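Local structure of SAM-dependent methyltransferase (Anabaena variabilis ATCC 29413, 3GGD) at residues 16-21 with 192-197; 21-26 with 85-90; 32-37 with 184-189. The protein binds S-adenosyl-L-homocysteine and probably transfers methyl groups from S-adenosyl-L-methionine to a substrate that remains unidentified. One frame throughout, in Å; residues are numbered along the deposited sequence.

Contact 1. Residues 16-21 with 192-197; sequences ADAWEQ and HGIRPG. With SAH (S-adenosyl-L-homocysteine), chain E.
Residues 16-21 are helical, and 192-197 run past them as an irregular loop. The backbones are nearest at Ala18 and His192, whose CA atoms are 5.5 Å apart. At Gly193 (phi 87°, psi -5°) a CB would collide with the carbonyl O of His192. Ile194 points toward the helix. Its CD1 sits over the face of the Trp19 indole, 3.6 Å from the centroid of the five-membered ring, a CH-pi contact. The other branch, CG2, touches Trp19 CZ2 at 3.6 Å. The opposite indole face lies on S-adenosyl-L-homocysteine, with Trp19 CD1 3.4 Å from C8 of the adenine and CE3 against the ribose C2'. The indole is thus held flat between isoleucine and ligand. Ala18 CB fills the corner between His192 O and Ile194 CG1. At the exposed end, His192 ND1 donates to Gln21 OE1 over a very short 2.5 Å. The bond is nearly straight at 168° and lies in the imidazole plane, but ND1 stands above the amide carbonyl plane. His192 NE2 is hydrogen-bonded to Lys25 NZ, so both ring nitrogens have partners. Val189 of helix 184-190 packs on both Trp19 and Ile194. The loop follows that helix and packs on helix 15-29.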
loop_
_atom_site.group_PDB
_atom_site.type_symbol
_atom_site.label_atom_id
_atom_site.label_comp_id
_atom_site.label_asym_id
_atom_site.label_seq_id
_atom_site.Cartn_x
_atom_site.Cartn_y
_atom_site.Cartn_z
ATOM N N ALA A 16 8.568 11.271 0.874
ATOM C CA ALA A 16 8.202 11.645 -0.512
ATOM C C ALA A 16 9.413 11.517 -1.434
ATOM O O ALA A 16 9.335 10.878 -2.476
ATOM C CB ALA A 16 7.617 13.095 -0.568
ATOM N N ASP A 17 10.531 12.097 -1.014
ATOM C CA ASP A 17 11.770 12.057 -1.782
ATOM C C ASP A 17 12.317 10.647 -2.001
ATOM O O ASP A 17 12.753 10.284 -3.108
ATOM C CB ASP A 17 12.840 12.891 -1.082
ATOM C CG ASP A 17 12.589 14.403 -1.172
ATOM O OD1 ASP A 17 11.660 14.851 -1.889
ATOM O OD2 ASP A 17 13.356 15.141 -0.521
ATOM N N ALA A 18 12.297 9.842 -0.943
ATOM C CA ALA A 18 12.863 8.486 -1.017
ATOM C C ALA A 18 12.096 7.639 -2.039
ATOM O O ALA A 18 12.696 6.961 -2.903
ATOM C CB ALA A 18 12.854 7.842 0.366
ATOM N N TRP A 19 10.768 7.704 -1.958
ATOM C CA TRP A 19 9.911 6.951 -2.859
ATOM C C TRP A 19 9.997 7.407 -4.311
ATOM O O TRP A 19 9.974 6.578 -5.217
ATOM C CB TRP A 19 8.455 6.942 -2.371
ATOM C CG TRP A 19 8.235 5.920 -1.301
ATOM C CD1 TRP A 19 8.202 6.133 0.059
ATOM C CD2 TRP A 19 8.120 4.509 -1.490
ATOM N NE1 TRP A 19 8.047 4.924 0.714
ATOM C CE2 TRP A 19 7.971 3.921 -0.213
ATOM C CE3 TRP A 19 8.119 3.686 -2.616
ATOM C CZ2 TRP A 19 7.790 2.557 -0.032
ATOM C CZ3 TRP A 19 7.946 2.327 -2.444
ATOM C CH2 TRP A 19 7.795 1.770 -1.160
ATOM N N GLU A 20 10.071 8.720 -4.533
ATOM C CA GLU A 20 10.275 9.205 -5.886
ATOM C C GLU A 20 11.652 8.769 -6.405
ATOM O O GLU A 20 11.778 8.403 -7.585
ATOM C CB GLU A 20 10.075 10.716 -5.979
ATOM C CG GLU A 20 10.501 11.357 -7.336
ATOM C CD GLU A 20 9.794 10.746 -8.559
ATOM O OE1 GLU A 20 8.665 10.208 -8.423
ATOM O OE2 GLU A 20 10.352 10.867 -9.669
ATOM N N GLN A 21 12.671 8.754 -5.548
ATOM C CA GLN A 21 13.993 8.284 -6.001
ATOM C C GLN A 21 13.913 6.802 -6.428
ATOM O O GLN A 21 14.400 6.410 -7.510
ATOM C CB GLN A 21 15.054 8.504 -4.935
ATOM C CG GLN A 21 16.482 8.346 -5.514
ATOM C CD GLN A 21 17.598 8.323 -4.442
ATOM O OE1 GLN A 21 17.514 7.577 -3.428
ATOM N NE2 GLN A 21 18.632 9.125 -4.665
ATOM N N HIS A 192 17.157 3.095 -0.949
ATOM C CA HIS A 192 16.688 4.476 -0.797
ATOM C C HIS A 192 16.372 4.883 0.639
ATOM O O HIS A 192 15.830 5.960 0.868
ATOM C CB HIS A 192 15.495 4.703 -1.747
ATOM C CG HIS A 192 15.865 4.418 -3.175
ATOM N ND1 HIS A 192 16.610 5.300 -3.926
ATOM C CD2 HIS A 192 15.742 3.295 -3.925
ATOM C CE1 HIS A 192 16.890 4.752 -5.095
ATOM N NE2 HIS A 192 16.388 3.531 -5.121
ATOM N N GLY A 193 16.742 4.043 1.601
ATOM C CA GLY A 193 16.461 4.328 3.019
ATOM C C GLY A 193 15.071 3.848 3.477
ATOM O O GLY A 193 14.744 3.923 4.665
ATOM N N ILE A 194 14.263 3.352 2.549
ATOM C CA ILE A 194 12.934 2.784 2.858
ATOM C C ILE A 194 13.125 1.427 3.531
ATOM O O ILE A 194 14.070 0.679 3.191
ATOM C CB ILE A 194 12.099 2.612 1.562
ATOM C CG1 ILE A 194 11.847 3.998 0.911
ATOM C CG2 ILE A 194 10.764 1.852 1.815
ATOM C CD1 ILE A 194 11.594 3.978 -0.617
ATOM N N ARG A 195 12.271 1.140 4.520
ATOM C CA ARG A 195 12.329 -0.116 5.273
ATOM C C ARG A 195 10.936 -0.685 5.428
ATOM O O ARG A 195 9.975 0.053 5.612
ATOM C CB ARG A 195 12.904 0.080 6.670
ATOM C CG ARG A 195 14.340 0.572 6.700
ATOM C CD ARG A 195 15.293 -0.522 6.255
ATOM N NE ARG A 195 16.704 -0.094 6.267
ATOM C CZ ARG A 195 17.353 0.475 5.253
ATOM N NH1 ARG A 195 16.769 0.723 4.091
ATOM N NH2 ARG A 195 18.607 0.786 5.406
ATOM N N PRO A 196 10.825 -2.010 5.367
ATOM C CA PRO A 196 9.539 -2.627 5.652
ATOM C C PRO A 196 9.299 -2.499 7.143
ATOM O O PRO A 196 10.258 -2.439 7.922
ATOM C CB PRO A 196 9.757 -4.099 5.270
ATOM C CG PRO A 196 11.196 -4.324 5.489
ATOM C CD PRO A 196 11.882 -3.010 5.146
ATOM N N GLY A 197 8.029 -2.491 7.536
ATOM C CA GLY A 197 7.666 -2.442 8.942
ATOM C C GLY A 197 6.476 -3.334 9.227
ATOM O O GLY A 197 6.182 -4.268 8.463
HETATM N N SAH E . -0.283 -0.349 -3.595
HETATM C CA SAH E . 0.783 -0.573 -4.605
HETATM C CB SAH E . 2.169 -0.052 -4.169
HETATM C CG SAH E . 2.780 -0.550 -2.847
HETATM S SD SAH E . 4.439 0.088 -2.550
HETATM C C SAH E . 0.896 -2.042 -4.985
HETATM O O SAH E . 1.433 -2.372 -6.073
HETATM O OXT SAH E . 0.489 -2.917 -4.221
HETATM C "C5'" SAH E . 4.081 1.478 -1.512
HETATM C "C4'" SAH E . 3.578 2.714 -2.314
HETATM O "O4'" SAH E . 3.275 3.796 -1.401
HETATM C "C3'" SAH E . 4.562 3.326 -3.327
HETATM O "O3'" SAH E . 3.999 3.461 -4.621
HETATM C "C2'" SAH E . 4.870 4.711 -2.770
HETATM O "O2'" SAH E . 5.286 5.702 -3.732
HETATM C "C1'" SAH E . 3.595 5.037 -2.015
HETATM N N9 SAH E . 3.755 6.093 -1.008
HETATM C C8 SAH E . 4.803 6.195 -0.146
HETATM N N7 SAH E . 4.630 7.254 0.663
HETATM C C5 SAH E . 3.451 7.841 0.295
HETATM C C6 SAH E . 2.729 9.035 0.719
HETATM N N6 SAH E . 3.304 9.760 1.707
HETATM N N1 SAH E . 1.581 9.378 0.117
HETATM C C2 SAH E . 1.080 8.610 -0.904
HETATM N N3 SAH E . 1.718 7.522 -1.335
HETATM C C4 SAH E . 2.888 7.112 -0.809
#

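Contact 2. Residues 21-26 with 85-90; sequences QYWNKT and DVSKSA. With SAH (S-adenosyl-L-homocysteine), chain E.
The tight part of this contact is centred on Trp23, where helix 15-29 meets the start of helix 88-97. Ala90 CB lies almost straight over the five-membered ring of the Trp23 indole, 3.4 Å from its centroid and 3° off its normal, a CH-pi contact. Tyr22 CE2 covers the opposite face. Trp23 CG is anti to the carbonyl carbon (chi1 -82°), which carries the ring across Ala90 and brings NE1 to the ligand ribose. NE1 donates to O3' of S-adenosyl-L-homocysteine at 3.0 Å, and more weakly to O2'. Asp85 grips the same diol from its carboxylate: OD1 accepts from O2' and OD2 from O3', each at 2.7 Å. Asp85 OD1 also takes the Ser87 N-H on its anti lone pair, forming an Asx turn. Ser87 OG caps the following helix by accepting from Ala90 N at 3.0 Å, and is itself hydrogen-bonded to Glu20 OE1. The buried Ser89 packs its CB on the backbone, 3.6 Å from Trp23 C.

Only the partly exposed Asn24 amide forms a looser edge. Its ND2 donates to Ser89 OG at 2.8 Å, with the oxygen close to the amide plane. Ser89 OG is also hydrogen-bonded to Glu20 OE2.

An acidic residue at the end of the second strand, holding both ribose hydroxyls, is characteristic of Rossmann-like class I methyltransferases.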
loop_
_atom_site.group_PDB
_atom_site.type_symbol
_atom_site.label_atom_id
_atom_site.label_comp_id
_atom_site.label_asym_id
_atom_site.label_seq_id
_atom_site.Cartn_x
_atom_site.Cartn_y
_atom_site.Cartn_z
ATOM N N GLN A 21 12.671 8.754 -5.548
ATOM C CA GLN A 21 13.993 8.284 -6.001
ATOM C C GLN A 21 13.913 6.802 -6.428
ATOM O O GLN A 21 14.400 6.410 -7.510
ATOM C CB GLN A 21 15.054 8.504 -4.935
ATOM C CG GLN A 21 16.482 8.346 -5.514
ATOM C CD GLN A 21 17.598 8.323 -4.442
ATOM O OE1 GLN A 21 17.514 7.577 -3.428
ATOM N NE2 GLN A 21 18.632 9.125 -4.665
ATOM N N TYR A 22 13.206 5.999 -5.625
ATOM C CA TYR A 22 13.027 4.597 -5.958
ATOM C C TYR A 22 12.286 4.398 -7.285
ATOM O O TYR A 22 12.725 3.634 -8.147
ATOM C CB TYR A 22 12.239 3.876 -4.871
ATOM C CG TYR A 22 11.800 2.495 -5.297
ATOM C CD1 TYR A 22 12.709 1.409 -5.297
ATOM C CD2 TYR A 22 10.502 2.267 -5.732
ATOM C CE1 TYR A 22 12.331 0.147 -5.687
ATOM C CE2 TYR A 22 10.107 0.979 -6.135
ATOM C CZ TYR A 22 11.015 -0.068 -6.110
ATOM O OH TYR A 22 10.620 -1.316 -6.505
ATOM N N TRP A 23 11.159 5.091 -7.427
ATOM C CA TRP A 23 10.323 4.928 -8.610
ATOM C C TRP A 23 10.986 5.492 -9.829
ATOM O O TRP A 23 10.896 4.913 -10.905
ATOM C CB TRP A 23 8.945 5.534 -8.402
ATOM C CG TRP A 23 7.989 4.652 -7.658
ATOM C CD1 TRP A 23 7.378 4.922 -6.455
ATOM C CD2 TRP A 23 7.490 3.366 -8.072
ATOM N NE1 TRP A 23 6.538 3.905 -6.118
ATOM C CE2 TRP A 23 6.595 2.930 -7.083
ATOM C CE3 TRP A 23 7.714 2.552 -9.192
ATOM C CZ2 TRP A 23 5.896 1.732 -7.186
ATOM C CZ3 TRP A 23 7.041 1.328 -9.285
ATOM C CH2 TRP A 23 6.140 0.934 -8.296
ATOM N N ASN A 24 11.705 6.592 -9.681
ATOM C CA ASN A 24 12.419 7.108 -10.846
ATOM C C ASN A 24 13.534 6.131 -11.311
ATOM O O ASN A 24 13.761 5.937 -12.517
ATOM C CB ASN A 24 13.007 8.476 -10.600
ATOM C CG ASN A 24 13.428 9.157 -11.910
ATOM O OD1 ASN A 24 14.605 9.309 -12.170
ATOM N ND2 ASN A 24 12.466 9.500 -12.753
ATOM N N LYS A 25 14.226 5.525 -10.355
ATOM C CA LYS A 25 15.226 4.522 -10.689
ATOM C C LYS A 25 14.564 3.344 -11.391
ATOM O O LYS A 25 15.089 2.819 -12.383
ATOM C CB LYS A 25 15.960 4.036 -9.443
ATOM C CG LYS A 25 16.860 2.866 -9.749
ATOM C CD LYS A 25 17.274 2.105 -8.577
ATOM C CE LYS A 25 16.183 1.314 -7.936
ATOM N NZ LYS A 25 16.747 1.088 -6.550
ATOM N N THR A 26 13.408 2.926 -10.872
ATOM C CA THR A 26 12.623 1.849 -11.481
ATOM C C THR A 26 12.173 2.179 -12.904
ATOM O O THR A 26 12.348 1.357 -13.819
ATOM C CB THR A 26 11.462 1.502 -10.562
ATOM O OG1 THR A 26 12.010 1.152 -9.286
ATOM C CG2 THR A 26 10.603 0.377 -11.130
ATOM N N ASP A 85 -0.789 8.578 -5.584
ATOM C CA ASP A 85 0.534 8.223 -5.118
ATOM C C ASP A 85 1.351 9.491 -4.939
ATOM O O ASP A 85 1.136 10.502 -5.643
ATOM C CB ASP A 85 1.222 7.253 -6.085
ATOM C CG ASP A 85 2.311 6.424 -5.402
ATOM O OD1 ASP A 85 3.453 6.946 -5.225
ATOM O OD2 ASP A 85 2.024 5.245 -5.028
ATOM N N VAL A 86 2.297 9.435 -4.012
ATOM C CA VAL A 86 3.227 10.539 -3.780
ATOM C C VAL A 86 4.247 10.722 -4.895
ATOM O O VAL A 86 4.767 11.827 -5.062
ATOM C CB VAL A 86 4.010 10.347 -2.427
ATOM C CG1 VAL A 86 5.100 9.269 -2.526
ATOM C CG2 VAL A 86 4.589 11.681 -1.911
ATOM N N SER A 87 4.500 9.662 -5.685
ATOM C CA SER A 87 5.569 9.670 -6.660
ATOM C C SER A 87 5.102 9.935 -8.071
ATOM O O SER A 87 4.314 9.147 -8.631
ATOM C CB SER A 87 6.306 8.304 -6.660
ATOM O OG SER A 87 7.228 8.199 -7.759
ATOM N N LYS A 88 5.676 10.974 -8.690
ATOM C CA LYS A 88 5.358 11.274 -10.075
ATOM C C LYS A 88 5.871 10.195 -11.023
ATOM O O LYS A 88 5.252 9.928 -12.058
ATOM C CB LYS A 88 5.864 12.661 -10.474
ATOM C CG LYS A 88 7.351 12.801 -10.449
ATOM C CD LYS A 88 7.823 14.164 -10.930
ATOM C CE LYS A 88 9.351 14.250 -10.735
ATOM N NZ LYS A 88 9.846 15.576 -11.118
ATOM N N SER A 89 7.012 9.585 -10.702
ATOM C CA SER A 89 7.555 8.515 -11.557
ATOM C C SER A 89 6.680 7.265 -11.477
ATOM O O SER A 89 6.427 6.611 -12.511
ATOM C CB SER A 89 9.037 8.216 -11.221
ATOM O OG SER A 89 9.883 9.319 -11.563
ATOM N N ALA A 90 6.180 6.946 -10.279
ATOM C CA ALA A 90 5.198 5.845 -10.153
ATOM C C ALA A 90 3.986 6.078 -11.074
ATOM O O ALA A 90 3.601 5.198 -11.847
ATOM C CB ALA A 90 4.737 5.652 -8.704
HETATM N N SAH E . -0.283 -0.349 -3.595
HETATM C CA SAH E . 0.783 -0.573 -4.605
HETATM C CB SAH E . 2.169 -0.052 -4.169
HETATM C CG SAH E . 2.780 -0.550 -2.847
HETATM S SD SAH E . 4.439 0.088 -2.550
HETATM C C SAH E . 0.896 -2.042 -4.985
HETATM O O SAH E . 1.433 -2.372 -6.073
HETATM O OXT SAH E . 0.489 -2.917 -4.221
HETATM C "C5'" SAH E . 4.081 1.478 -1.512
HETATM C "C4'" SAH E . 3.578 2.714 -2.314
HETATM O "O4'" SAH E . 3.275 3.796 -1.401
HETATM C "C3'" SAH E . 4.562 3.326 -3.327
HETATM O "O3'" SAH E . 3.999 3.461 -4.621
HETATM C "C2'" SAH E . 4.870 4.711 -2.770
HETATM O "O2'" SAH E . 5.286 5.702 -3.732
HETATM C "C1'" SAH E . 3.595 5.037 -2.015
HETATM N N9 SAH E . 3.755 6.093 -1.008
HETATM C C8 SAH E . 4.803 6.195 -0.146
HETATM N N7 SAH E . 4.630 7.254 0.663
HETATM C C5 SAH E . 3.451 7.841 0.295
HETATM C C6 SAH E . 2.729 9.035 0.719
HETATM N N6 SAH E . 3.304 9.760 1.707
HETATM N N1 SAH E . 1.581 9.378 0.117
HETATM C C2 SAH E . 1.080 8.610 -0.904
HETATM N N3 SAH E . 1.718 7.522 -1.335
HETATM C C4 SAH E . 2.888 7.112 -0.809
#

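Contact 3. Residues 32-37 with 184-189; sequences PVLWDA and YELLLV. With SAH (S-adenosyl-L-homocysteine), chain E; EDO (1,2-ethanediol), chain K.
The cofactor pocket of this Rossmann-like methyltransferase is partly walled by the loop 32-37, which here packs on helix 184-190. The loop makes a type I beta turn from Val33 to Asp36, closed by Asp36 N to Val33 O. The backbones are nearest at Leu34 and Glu185, with CA atoms 4.9 Å apart.

Leu34 carries the centre. Its CG is anti to the backbone N (chi1 174°), which sets CD1 against Glu185 CB and CD2 against Leu186 CD1. Both pairs are 3.8 Å apart, and the two leucines run alongside each other. Glu185 gives only the foot of its side chain to the contact. The chain bends at chi2 and its carboxylate turns off from the contact, with OE1 hydrogen-bonded to His225 ND1.

Pro32 packs on Glu185 and Leu188. Its CB touches Glu185 CG, and its CD lies 3.7 Å from Leu188 CD1, the two side chains crossing obliquely. The Tyr184 ring adds a looser contact near Pro32 CD.

Trp35 links the helix to the ligand. Its CG sits in the cleft between backbone N and C (chi1 52°). One indole face receives the sulfur of S-adenosyl-L-homocysteine, SD, which is 3.3 Å from CE2. Val33 CG1 presses on the opposite face. On the six-membered ring, CZ3 lies 3.7 Å from Val189 CG2. Trp35 O also accepts from Arg131 NH1.

The polar backbone between the segments is bridged by one water. It donates to Pro32 O and to Glu185 O, both at 2.8 Å, and accepts from Leu34 N at 3.0 Å.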
loop_
_atom_site.group_PDB
_atom_site.type_symbol
_atom_site.label_atom_id
_atom_site.label_comp_id
_atom_site.label_asym_id
_atom_site.label_seq_id
_atom_site.Cartn_x
_atom_site.Cartn_y
_atom_site.Cartn_z
ATOM N N PRO A 32 13.089 -4.768 -11.198
ATOM C CA PRO A 32 11.983 -5.485 -10.585
ATOM C C PRO A 32 11.418 -4.773 -9.380
ATOM O O PRO A 32 12.138 -4.052 -8.689
ATOM C CB PRO A 32 12.592 -6.819 -10.167
ATOM C CG PRO A 32 13.881 -6.902 -10.822
ATOM C CD PRO A 32 14.351 -5.514 -11.111
ATOM N N VAL A 33 10.123 -4.992 -9.140
ATOM C CA VAL A 33 9.392 -4.318 -8.071
ATOM C C VAL A 33 8.865 -5.408 -7.152
ATOM O O VAL A 33 7.974 -6.185 -7.501
ATOM C CB VAL A 33 8.264 -3.426 -8.658
ATOM C CG1 VAL A 33 7.415 -2.798 -7.545
ATOM C CG2 VAL A 33 8.874 -2.359 -9.608
ATOM N N LEU A 34 9.447 -5.463 -5.970
ATOM C CA LEU A 34 9.247 -6.560 -5.033
ATOM C C LEU A 34 7.794 -6.981 -4.810
ATOM O O LEU A 34 7.485 -8.167 -4.766
ATOM C CB LEU A 34 9.855 -6.162 -3.659
ATOM C CG LEU A 34 9.642 -7.095 -2.468
ATOM C CD1 LEU A 34 10.443 -8.373 -2.696
ATOM C CD2 LEU A 34 10.038 -6.387 -1.141
ATOM N N TRP A 35 6.917 -6.002 -4.623
ATOM C CA TRP A 35 5.510 -6.280 -4.285
ATOM C C TRP A 35 4.579 -6.416 -5.499
ATOM O O TRP A 35 3.379 -6.683 -5.327
ATOM C CB TRP A 35 4.960 -5.162 -3.409
ATOM C CG TRP A 35 5.211 -3.830 -4.031
ATOM C CD1 TRP A 35 4.461 -3.209 -4.991
ATOM C CD2 TRP A 35 6.328 -2.990 -3.780
ATOM N NE1 TRP A 35 5.058 -2.003 -5.347
ATOM C CE2 TRP A 35 6.206 -1.856 -4.615
ATOM C CE3 TRP A 35 7.431 -3.080 -2.926
ATOM C CZ2 TRP A 35 7.144 -0.819 -4.608
ATOM C CZ3 TRP A 35 8.360 -2.056 -2.924
ATOM C CH2 TRP A 35 8.207 -0.944 -3.763
ATOM N N ASP A 36 5.119 -6.290 -6.703
ATOM C CA ASP A 36 4.273 -6.150 -7.893
ATOM C C ASP A 36 3.879 -7.534 -8.453
ATOM O O ASP A 36 4.236 -7.913 -9.565
ATOM C CB ASP A 36 5.000 -5.268 -8.919
ATOM C CG ASP A 36 4.102 -4.779 -10.047
ATOM O OD1 ASP A 36 2.853 -4.726 -9.871
ATOM O OD2 ASP A 36 4.658 -4.398 -11.101
ATOM N N ALA A 37 3.165 -8.287 -7.630
ATOM C CA ALA A 37 2.674 -9.614 -7.987
ATOM C C ALA A 37 1.547 -9.523 -9.026
ATOM O O ALA A 37 0.813 -8.558 -9.054
ATOM C CB ALA A 37 2.127 -10.340 -6.710
ATOM N N TYR A 184 17.145 -9.679 -3.471
ATOM C CA TYR A 184 17.524 -8.601 -4.405
ATOM C C TYR A 184 16.472 -7.526 -4.498
ATOM O O TYR A 184 16.768 -6.335 -4.366
ATOM C CB TYR A 184 17.797 -9.138 -5.857
ATOM C CG TYR A 184 18.106 -8.033 -6.936
ATOM C CD1 TYR A 184 19.106 -7.103 -6.711
ATOM C CD2 TYR A 184 17.446 -7.973 -8.178
ATOM C CE1 TYR A 184 19.448 -6.092 -7.672
ATOM C CE2 TYR A 184 17.782 -6.967 -9.176
ATOM C CZ TYR A 184 18.783 -6.002 -8.901
ATOM O OH TYR A 184 19.200 -4.930 -9.827
ATOM N N GLU A 185 15.224 -7.942 -4.710
ATOM C CA GLU A 185 14.170 -6.978 -4.945
ATOM C C GLU A 185 13.855 -6.127 -3.711
ATOM O O GLU A 185 13.341 -5.015 -3.846
ATOM C CB GLU A 185 12.908 -7.661 -5.497
ATOM C CG GLU A 185 13.157 -8.494 -6.793
ATOM C CD GLU A 185 13.590 -9.944 -6.545
ATOM O OE1 GLU A 185 14.014 -10.312 -5.418
ATOM O OE2 GLU A 185 13.483 -10.737 -7.503
ATOM N N LEU A 186 14.159 -6.632 -2.527
ATOM C CA LEU A 186 13.973 -5.850 -1.296
ATOM C C LEU A 186 15.150 -4.883 -1.172
ATOM O O LEU A 186 14.977 -3.725 -0.831
ATOM C CB LEU A 186 13.895 -6.740 -0.066
ATOM C CG LEU A 186 13.799 -6.025 1.312
ATOM C CD1 LEU A 186 12.567 -5.094 1.419
ATOM C CD2 LEU A 186 13.821 -7.047 2.440
ATOM N N LEU A 187 16.346 -5.362 -1.463
ATOM C CA LEU A 187 17.499 -4.491 -1.426
ATOM C C LEU A 187 17.295 -3.283 -2.358
ATOM O O LEU A 187 17.710 -2.150 -2.038
ATOM C CB LEU A 187 18.772 -5.278 -1.731
ATOM C CG LEU A 187 19.241 -6.226 -0.624
ATOM C CD1 LEU A 187 20.443 -7.096 -1.079
ATOM C CD2 LEU A 187 19.580 -5.435 0.696
ATOM N N LEU A 188 16.632 -3.510 -3.498
ATOM C CA LEU A 188 16.342 -2.420 -4.435
ATOM C C LEU A 188 15.548 -1.275 -3.835
ATOM O O LEU A 188 15.720 -0.118 -4.257
ATOM C CB LEU A 188 15.625 -2.918 -5.709
ATOM C CG LEU A 188 16.496 -3.731 -6.680
ATOM C CD1 LEU A 188 15.667 -4.266 -7.864
ATOM C CD2 LEU A 188 17.719 -2.968 -7.171
ATOM N N VAL A 189 14.666 -1.575 -2.879
ATOM C CA VAL A 189 13.889 -0.518 -2.217
ATOM C C VAL A 189 14.732 0.099 -1.098
ATOM O O VAL A 189 14.795 1.316 -0.949
ATOM C CB VAL A 189 12.538 -1.024 -1.571
ATOM C CG1 VAL A 189 11.501 0.137 -1.481
ATOM C CG2 VAL A 189 11.962 -2.213 -2.331
HETATM N N SAH E . -0.283 -0.349 -3.595
HETATM C CA SAH E . 0.783 -0.573 -4.605
HETATM C CB SAH E . 2.169 -0.052 -4.169
HETATM C CG SAH E . 2.780 -0.550 -2.847
HETATM S SD SAH E . 4.439 0.088 -2.550
HETATM C C SAH E . 0.896 -2.042 -4.985
HETATM O O SAH E . 1.433 -2.372 -6.073
HETATM O OXT SAH E . 0.489 -2.917 -4.221
HETATM C "C5'" SAH E . 4.081 1.478 -1.512
HETATM C "C4'" SAH E . 3.578 2.714 -2.314
HETATM O "O4'" SAH E . 3.275 3.796 -1.401
HETATM C "C3'" SAH E . 4.562 3.326 -3.327
HETATM O "O3'" SAH E . 3.999 3.461 -4.621
HETATM C "C2'" SAH E . 4.870 4.711 -2.770
HETATM O "O2'" SAH E . 5.286 5.702 -3.732
HETATM C "C1'" SAH E . 3.595 5.037 -2.015
HETATM N N9 SAH E . 3.755 6.093 -1.008
HETATM C C8 SAH E . 4.803 6.195 -0.146
HETATM N N7 SAH E . 4.630 7.254 0.663
HETATM C C5 SAH E . 3.451 7.841 0.295
HETATM C C6 SAH E . 2.729 9.035 0.719
HETATM N N6 SAH E . 3.304 9.760 1.707
HETATM N N1 SAH E . 1.581 9.378 0.117
HETATM C C2 SAH E . 1.080 8.610 -0.904
HETATM N N3 SAH E . 1.718 7.522 -1.335
HETATM C C4 SAH E . 2.888 7.112 -0.809
HETATM C C1 EDO K . 2.831 -8.377 -12.485
HETATM O O1 EDO K . 1.810 -9.022 -13.232
HETATM C C2 EDO K . 2.569 -6.906 -12.707
HETATM O O2 EDO K . 3.678 -6.288 -13.369
HETATM O O HOH W 1 11.914 -3.716 -5.903
#

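In the fold
All three contacts meet at S-adenosyl-L-homocysteine, each giving one tryptophan to its pocket. Contacts 1 and 2 follow one another on helix 15-29, share Gln21, and have centres 10 Å apart. Glu20 of contact 1 reaches the serines of contact 2. Along the chain, contacts 2 and 3 are both nested inside the loop closed by contact 1, and they cross each other. Trp19 CZ3 lies 3.5 Å from Trp35 CH2, joining contacts 1 and 3. Tyr22 CE2 is 3.6 Å from Trp35 CH2, and Lys25 NZ reaches Leu188 O at 2.8 Å, a probable hydrogen bond. Helix 15-29, the loop after it, Asp85 with the start of helix 88-97, and helix 184-190 with its following loop thus gather around the ligand.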